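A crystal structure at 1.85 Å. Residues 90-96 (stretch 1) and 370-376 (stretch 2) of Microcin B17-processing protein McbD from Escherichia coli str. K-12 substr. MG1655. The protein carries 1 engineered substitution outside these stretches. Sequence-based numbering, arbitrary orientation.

Stretch 1 (90-96) EAFFQIS
Stretch 2 370-376: GAININN

Stretch 1 continues a helix that begins earlier in the chain, and stretch 2 is a mostly extended segment without regular secondary structure that passes it, with CA-CA register of 4.8 Å for Ile95-Ala371 and 5.2 Å for Ala91-Asn373; 337 Å² is buried in total. Gly370 makes no contact; the interface begins at Ala371 (phi/psi -93/105), whose CB points toward the helix and lies 3.2 Å from Ile95 O and 3.7 Å from Ile95 CG2, an apolar pair. The CA-to-CB bond of Ile372 (-134/153; chi1 t, chi2 t) points away, so the helix meets its backbone instead: Ile95 CG1 (chi1 m, chi2 t) sits 3.7 Å from Ile372 C. Ile95 CG1 also lies 3.7 Å from Asn373 N, which is buried here without a partner. Asn373 (-83/74; chi1 p) packs its CB 4.1 Å from Ala91 CB. At Ile374 (-59/-33; chi1 t, chi2 p) the backbone bends; Ile374 N is 3.4 Å from Gln94 OE1, but the angle is too poor for a hydrogen bond. Asn375 (-99/113; chi1 m) supplies the polar anchor. Its N donates to Gln94 OE1 (2.9 Å, 159°), while Gln94 NE2 donates to Asn375 O (2.9 Å, 166°), so one carboxamide (chi1 m, chi2 t, chi3 58°) satisfies both backbone groups. Gln94 NE2 also donates to Glu90 O at 3.2 Å, tying that amide to its own helix.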

ATOM      1  N   GLU E  90     -17.246 -22.919  61.085  1.00 47.73           N
ATOM      2  CA  GLU E  90     -16.764 -21.867  61.986  1.00 48.55           C
ATOM      3  C   GLU E  90     -16.580 -20.523  61.265  1.00 47.06           C
ATOM      4  O   GLU E  90     -16.797 -19.474  61.873  1.00 47.48           O
ATOM      5  CB  GLU E  90     -15.478 -22.306  62.714  1.00 49.77           C
ATOM      6  CG  GLU E  90     -15.677 -23.477  63.700  1.00 52.00           C
ATOM      7  CD  GLU E  90     -16.883 -23.314  64.616  1.00 54.13           C
ATOM      8  OE1 GLU E  90     -16.848 -22.437  65.500  1.00 56.01           O
ATOM      9  OE2 GLU E  90     -17.889 -24.055  64.469  1.00 55.69           O
ATOM     10  N   ALA E  91     -16.219 -20.548  59.978  1.00 44.68           N
ATOM     11  CA  ALA E  91     -16.211 -19.325  59.169  1.00 43.47           C
ATOM     12  C   ALA E  91     -17.630 -18.779  58.985  1.00 43.18           C
ATOM     13  O   ALA E  91     -17.891 -17.625  59.309  1.00 42.91           O
ATOM     14  CB  ALA E  91     -15.547 -19.556  57.812  1.00 41.85           C
ATOM     15  N   PHE E  92     -18.534 -19.619  58.488  1.00 43.43           N
ATOM     16  CA  PHE E  92     -19.927 -19.208  58.243  1.00 44.52           C
ATOM     17  C   PHE E  92     -20.653 -18.770  59.521  1.00 45.70           C
ATOM     18  O   PHE E  92     -21.432 -17.819  59.492  1.00 45.65           O
ATOM     19  CB  PHE E  92     -20.747 -20.328  57.578  1.00 45.34           C
ATOM     20  CG  PHE E  92     -20.428 -20.571  56.122  1.00 44.55           C
ATOM     21  CD1 PHE E  92     -20.334 -19.528  55.214  1.00 44.45           C
ATOM     22  CD2 PHE E  92     -20.271 -21.871  55.650  1.00 44.84           C
ATOM     23  CE1 PHE E  92     -20.047 -19.773  53.871  1.00 43.34           C
ATOM     24  CE2 PHE E  92     -19.995 -22.122  54.317  1.00 43.61           C
ATOM     25  CZ  PHE E  92     -19.886 -21.069  53.426  1.00 43.08           C
ATOM     26  N   PHE E  93     -20.380 -19.436  60.641  1.00 46.80           N
ATOM     27  CA  PHE E  93     -20.973 -19.041  61.928  1.00 48.31           C
ATOM     28  C   PHE E  93     -20.661 -17.588  62.327  1.00 48.82           C
ATOM     29  O   PHE E  93     -21.486 -16.945  62.957  1.00 49.37           O
ATOM     30  CB  PHE E  93     -20.550 -19.996  63.031  1.00 49.44           C
ATOM     31  CG  PHE E  93     -21.329 -19.836  64.307  1.00 51.14           C
ATOM     32  CD1 PHE E  93     -22.640 -20.296  64.394  1.00 52.06           C
ATOM     33  CD2 PHE E  93     -20.748 -19.244  65.434  1.00 51.91           C
ATOM     34  CE1 PHE E  93     -23.363 -20.155  65.569  1.00 53.70           C
ATOM     35  CE2 PHE E  93     -21.468 -19.102  66.613  1.00 53.61           C
ATOM     36  CZ  PHE E  93     -22.777 -19.560  66.680  1.00 54.64           C
ATOM     37  N   GLN E  94     -19.507 -17.053  61.921  1.00 48.30           N
ATOM     38  CA  GLN E  94     -19.184 -15.630  62.188  1.00 49.25           C
ATOM     39  C   GLN E  94     -19.765 -14.653  61.162  1.00 49.32           C
ATOM     40  O   GLN E  94     -19.904 -13.464  61.423  1.00 50.38           O
ATOM     41  CB  GLN E  94     -17.683 -15.421  62.175  1.00 48.10           C
ATOM     42  CG  GLN E  94     -16.917 -16.262  63.160  1.00 48.99           C
ATOM     43  CD  GLN E  94     -15.433 -16.070  62.974  1.00 48.37           C
ATOM     44  OE1 GLN E  94     -14.921 -14.944  63.063  1.00 48.20           O
ATOM     45  NE2 GLN E  94     -14.737 -17.157  62.674  1.00 47.88           N
ATOM     46  N   ILE E  95     -20.051 -15.152  59.976  1.00 49.36           N
ATOM     47  CA  ILE E  95     -20.408 -14.302  58.844  1.00 49.16           C
ATOM     48  C   ILE E  95     -21.889 -13.898  58.895  1.00 51.55           C
ATOM     49  O   ILE E  95     -22.206 -12.723  58.712  1.00 51.70           O
ATOM     50  CB  ILE E  95     -19.956 -14.978  57.532  1.00 47.71           C
ATOM     51  CG1 ILE E  95     -18.410 -15.014  57.523  1.00 46.80           C
ATOM     52  CG2 ILE E  95     -20.468 -14.229  56.305  1.00 46.77           C
ATOM     53  CD1 ILE E  95     -17.787 -15.824  56.411  1.00 46.16           C
ATOM     54  N   SER E  96     -22.782 -14.851  59.155  1.00 53.91           N
ATOM     55  CA  SER E  96     -24.206 -14.545  59.394  1.00 56.25           C
ATOM     56  C   SER E  96     -24.535 -14.700  60.881  1.00 58.89           C
ATOM     57  O   SER E  96     -23.701 -15.136  61.667  1.00 59.46           O
ATOM     58  CB  SER E  96     -25.096 -15.474  58.565  1.00 56.28           C
ATOM     59  OG  SER E  96     -25.145 -16.786  59.117  1.00 56.60           O
ATOM     60  N   GLY E 370     -17.905  -5.516  56.019  1.00 48.01           N
ATOM     61  CA  GLY E 370     -19.032  -6.395  55.722  1.00 47.46           C
ATOM     62  C   GLY E 370     -19.011  -7.586  56.643  1.00 47.08           C
ATOM     63  O   GLY E 370     -18.481  -7.516  57.725  1.00 47.40           O
ATOM     64  N   ALA E 371     -19.587  -8.685  56.181  1.00 46.13           N
ATOM     65  CA  ALA E 371     -19.733  -9.903  56.966  1.00 45.59           C
ATOM     66  C   ALA E 371     -18.527 -10.827  56.682  1.00 43.66           C
ATOM     67  O   ALA E 371     -18.433 -11.465  55.626  1.00 41.54           O
ATOM     68  CB  ALA E 371     -21.049 -10.573  56.609  1.00 45.82           C
ATOM     69  N   ILE E 372     -17.605 -10.885  57.637  1.00 43.39           N
ATOM     70  CA  ILE E 372     -16.295 -11.504  57.426  1.00 42.16           C
ATOM     71  C   ILE E 372     -15.924 -12.431  58.590  1.00 42.32           C
ATOM     72  O   ILE E 372     -16.406 -12.247  59.722  1.00 43.03           O
ATOM     73  CB  ILE E 372     -15.223 -10.405  57.242  1.00 42.30           C
ATOM     74  CG1 ILE E 372     -13.944 -10.985  56.600  1.00 41.68           C
ATOM     75  CG2 ILE E 372     -14.925  -9.698  58.567  1.00 43.60           C
ATOM     76  CD1 ILE E 372     -12.979  -9.932  56.096  1.00 41.20           C
ATOM     77  N   ASN E 373     -15.100 -13.434  58.295  1.00 40.95           N
ATOM     78  CA  ASN E 373     -14.595 -14.342  59.326  1.00 41.68           C
ATOM     79  C   ASN E 373     -13.371 -13.722  60.026  1.00 41.98           C
ATOM     80  O   ASN E 373     -12.234 -14.134  59.829  1.00 41.28           O
ATOM     81  CB  ASN E 373     -14.344 -15.762  58.780  1.00 40.84           C
ATOM     82  CG  ASN E 373     -13.294 -15.821  57.688  1.00 39.56           C
ATOM     83  OD1 ASN E 373     -13.299 -15.016  56.743  1.00 38.70           O
ATOM     84  ND2 ASN E 373     -12.405 -16.813  57.787  1.00 39.01           N
ATOM     85  N   ILE E 374     -13.647 -12.734  60.869  1.00 43.02           N
ATOM     86  CA  ILE E 374     -12.623 -11.960  61.565  1.00 43.51           C
ATOM     87  C   ILE E 374     -11.696 -12.821  62.455  1.00 44.39           C
ATOM     88  O   ILE E 374     -10.498 -12.519  62.588  1.00 44.20           O
ATOM     89  CB  ILE E 374     -13.274 -10.812  62.390  1.00 44.59           C
ATOM     90  CG1 ILE E 374     -12.239  -9.746  62.785  1.00 44.81           C
ATOM     91  CG2 ILE E 374     -14.016 -11.347  63.613  1.00 46.03           C
ATOM     92  CD1 ILE E 374     -11.638  -9.001  61.613  1.00 43.70           C
ATOM     93  N   ASN E 375     -12.241 -13.894  63.027  1.00 44.42           N
ATOM     94  CA  ASN E 375     -11.459 -14.809  63.861  1.00 45.17           C
ATOM     95  C   ASN E 375     -11.057 -16.013  63.026  1.00 44.07           C
ATOM     96  O   ASN E 375     -11.907 -16.798  62.606  1.00 43.88           O
ATOM     97  CB  ASN E 375     -12.266 -15.239  65.083  1.00 46.44           C
ATOM     98  CG  ASN E 375     -12.638 -14.070  65.985  1.00 47.56           C
ATOM     99  OD1 ASN E 375     -11.966 -13.034  66.002  1.00 47.00           O
ATOM    100  ND2 ASN E 375     -13.707 -14.243  66.765  1.00 48.51           N
ATOM    101  N   ASN E 376      -9.759 -16.133  62.774  1.00 43.26           N
ATOM    102  CA  ASN E 376      -9.225 -17.169  61.881  1.00 42.45           C
ATOM    103  C   ASN E 376      -7.792 -17.518  62.341  1.00 43.35           C
ATOM    104  O   ASN E 376      -7.405 -17.129  63.451  1.00 43.15           O
ATOM    105  CB  ASN E 376      -9.350 -16.724  60.396  1.00 40.88           C
ATOM    106  CG  ASN E 376      -8.687 -15.383  60.113  1.00 40.17           C
ATOM    107  OD1 ASN E 376      -7.526 -15.162  60.458  1.00 39.99           O
ATOM    108  ND2 ASN E 376      -9.422 -14.484  59.468  1.00 38.87           N
TER